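PDB 4BR6: superoxide dismutase, which catalyses the manganese-dependent dismutation of superoxide into hydrogen peroxide and molecular oxygen. Local coordinates for the manganese (III) ion site. Coordinates in Å, arbitrary orientation; residue numbers count along the deposited sequence, not the author numbering. Chains: chain A/B, Superoxide dismutase.

The manganese (III) ion site. Residues chain A 26, 70, 74, 126, 146, 160, 162, 164; chain B 163. With MN3 (manganese (III) ion), chain C.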
loop_
_atom_site.group_PDB
_atom_site.type_symbol
_atom_site.label_atom_id
_atom_site.label_comp_id
_atom_site.label_asym_id
_atom_site.label_seq_id
_atom_site.Cartn_x
_atom_site.Cartn_y
_atom_site.Cartn_z
ATOM N N HIS A 26 8.183 16.143 19.708
ATOM C CA HIS A 26 7.677 16.106 18.352
ATOM C C HIS A 26 8.521 16.976 17.452
ATOM O O HIS A 26 8.768 16.643 16.301
ATOM C CB HIS A 26 6.240 16.604 18.345
ATOM C CG HIS A 26 5.399 16.010 17.266
ATOM N ND1 HIS A 26 4.070 16.338 17.111
ATOM C CD2 HIS A 26 5.687 15.114 16.293
ATOM C CE1 HIS A 26 3.575 15.665 16.089
ATOM N NE2 HIS A 26 4.537 14.919 15.578
ATOM N N GLY A 70 7.713 13.672 5.839
ATOM C CA GLY A 70 7.683 14.065 7.234
ATOM C C GLY A 70 8.120 15.512 7.446
ATOM O O GLY A 70 7.529 16.212 8.254
ATOM N N HIS A 74 5.155 18.141 8.902
ATOM C CA HIS A 74 5.341 18.765 10.205
ATOM C C HIS A 74 5.590 20.270 10.094
ATOM O O HIS A 74 5.160 21.032 10.956
ATOM C CB HIS A 74 6.459 18.066 10.974
ATOM C CG HIS A 74 6.147 16.641 11.307
ATOM N ND1 HIS A 74 6.494 15.596 10.487
ATOM C CD2 HIS A 74 5.490 16.087 12.358
ATOM C CE1 HIS A 74 6.084 14.455 11.013
ATOM N NE2 HIS A 74 5.475 14.734 12.152
ATOM N N TRP A 126 -2.113 11.051 8.568
ATOM C CA TRP A 126 -2.603 12.409 8.747
ATOM C C TRP A 126 -3.974 12.571 8.104
ATOM O O TRP A 126 -4.341 11.814 7.209
ATOM C CB TRP A 126 -1.679 13.392 8.029
ATOM C CG TRP A 126 -0.305 13.532 8.601
ATOM C CD1 TRP A 126 0.723 12.642 8.507
ATOM C CD2 TRP A 126 0.200 14.654 9.316
ATOM N NE1 TRP A 126 1.836 13.133 9.141
ATOM C CE2 TRP A 126 1.539 14.369 9.647
ATOM C CE3 TRP A 126 -0.351 15.873 9.717
ATOM C CZ2 TRP A 126 2.332 15.260 10.359
ATOM C CZ3 TRP A 126 0.436 16.746 10.426
ATOM C CH2 TRP A 126 1.762 16.436 10.737
ATOM N N GLN A 146 3.916 9.159 6.291
ATOM C CA GLN A 146 4.309 10.538 6.011
ATOM C C GLN A 146 4.042 10.947 4.569
ATOM O O GLN A 146 4.536 11.974 4.113
ATOM C CB GLN A 146 5.792 10.750 6.324
ATOM C CG GLN A 146 6.170 10.530 7.758
ATOM C CD GLN A 146 5.406 11.425 8.701
ATOM O OE1 GLN A 146 4.756 12.383 8.282
ATOM N NE2 GLN A 146 5.479 11.123 9.985
ATOM N N ASP A 160 -2.039 15.622 12.570
ATOM C CA ASP A 160 -1.230 14.421 12.688
ATOM C C ASP A 160 -1.888 13.349 13.563
ATOM O O ASP A 160 -2.197 13.607 14.724
ATOM C CB ASP A 160 0.072 14.850 13.332
ATOM C CG ASP A 160 1.087 13.758 13.400
ATOM O OD1 ASP A 160 0.879 12.643 12.871
ATOM O OD2 ASP A 160 2.119 14.049 14.005
ATOM N N TRP A 162 -0.482 10.191 13.942
ATOM C CA TRP A 162 0.538 9.305 14.481
ATOM C C TRP A 162 0.337 9.274 15.966
ATOM O O TRP A 162 -0.054 10.278 16.553
ATOM C CB TRP A 162 1.946 9.800 14.189
ATOM C CG TRP A 162 2.409 9.542 12.798
ATOM C CD1 TRP A 162 1.886 10.052 11.650
ATOM C CD2 TRP A 162 3.520 8.732 12.407
ATOM N NE1 TRP A 162 2.600 9.605 10.566
ATOM C CE2 TRP A 162 3.607 8.792 11.006
ATOM C CE3 TRP A 162 4.445 7.954 13.106
ATOM C CZ2 TRP A 162 4.576 8.101 10.294
ATOM C CZ3 TRP A 162 5.407 7.274 12.388
ATOM C CH2 TRP A 162 5.465 7.356 11.004
ATOM N N HIS A 164 2.481 9.217 18.273
ATOM C CA HIS A 164 3.412 10.046 19.028
ATOM C C HIS A 164 2.902 11.485 19.132
ATOM O O HIS A 164 3.439 12.273 19.900
ATOM C CB HIS A 164 4.815 10.001 18.413
ATOM C CG HIS A 164 4.878 10.550 17.024
ATOM N ND1 HIS A 164 5.398 9.837 15.965
ATOM C CD2 HIS A 164 4.477 11.739 16.516
ATOM C CE1 HIS A 164 5.318 10.567 14.869
ATOM N NE2 HIS A 164 4.758 11.721 15.176
ATOM N N GLU B 163 3.718 2.638 18.047
ATOM C CA GLU B 163 4.221 3.499 19.099
ATOM C C GLU B 163 3.528 3.250 20.438
ATOM O O GLU B 163 4.109 3.473 21.496
ATOM C CB GLU B 163 4.100 4.958 18.663
ATOM C CG GLU B 163 5.084 5.286 17.526
ATOM C CD GLU B 163 4.892 6.664 16.901
ATOM O OE1 GLU B 163 3.740 7.144 16.791
ATOM O OE2 GLU B 163 5.901 7.276 16.515
HETATM MN MN MN3 C . 4.266 13.541 13.737
HETATM O O HOH W 1 3.854 12.070 11.949
#
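Helices 20-50 and 61-79 supply A:His26 and A:His74 from helical backbone, strand 153-160 ends at A:Asp160 in extended conformation, and the short 3-10 turn 163-165 carries A:His164. Together they form the active-site metal centre of the iron/manganese superoxide dismutase family, near trigonal bipyramidal. A:His26 NE2 lies 2.3 Å from the MN of MN3, opposite water 1, so these two are the axial ligands, while A:His74, A:His164 and A:Asp160 OD2 make the equatorial girdle. A:Asp160 holds CG anti to its backbone N (chi1 -174°); its OD2 reaches MN at 2.2 Å, and its OD1 accepts the backbone N-H of A:Trp162 from above the carboxylate plane. Metal bonding at NE2 and donation by ND1, almost in the ring plane, to A:Gly70 O, one helical turn back, together restrain rotation of the A:His74 ring, and A:Trp126 CZ2 lies above one face of this imidazole, toward its rim. In the second shell, A:Trp126 NE1 donates to A:Gln146 OE1 at 3.1 Å, while A:Gln146 NE2 lies over the rim of one face of the A:Trp162 indole.

A:His164 takes the crowded position between backbone N and carbonyl carbon (chi1 63°). B:Glu163 crosses from a neighbouring subunit, its carboxylate inclined 66° to that imidazole, and OE2 uses its syn lone pair to receive ND1 at 2.7 Å. This carboxylate may polarise the ring and strengthen NE2 as a metal ligand. An alanine at B:Glu163 would lose both hydrogen bonds to A:His164 and would probably loosen its ring orientation and the link between subunits. The companion oxygen, B:Glu163 OE1, accepts A:His164 N at 2.8 Å from above the carboxylate plane.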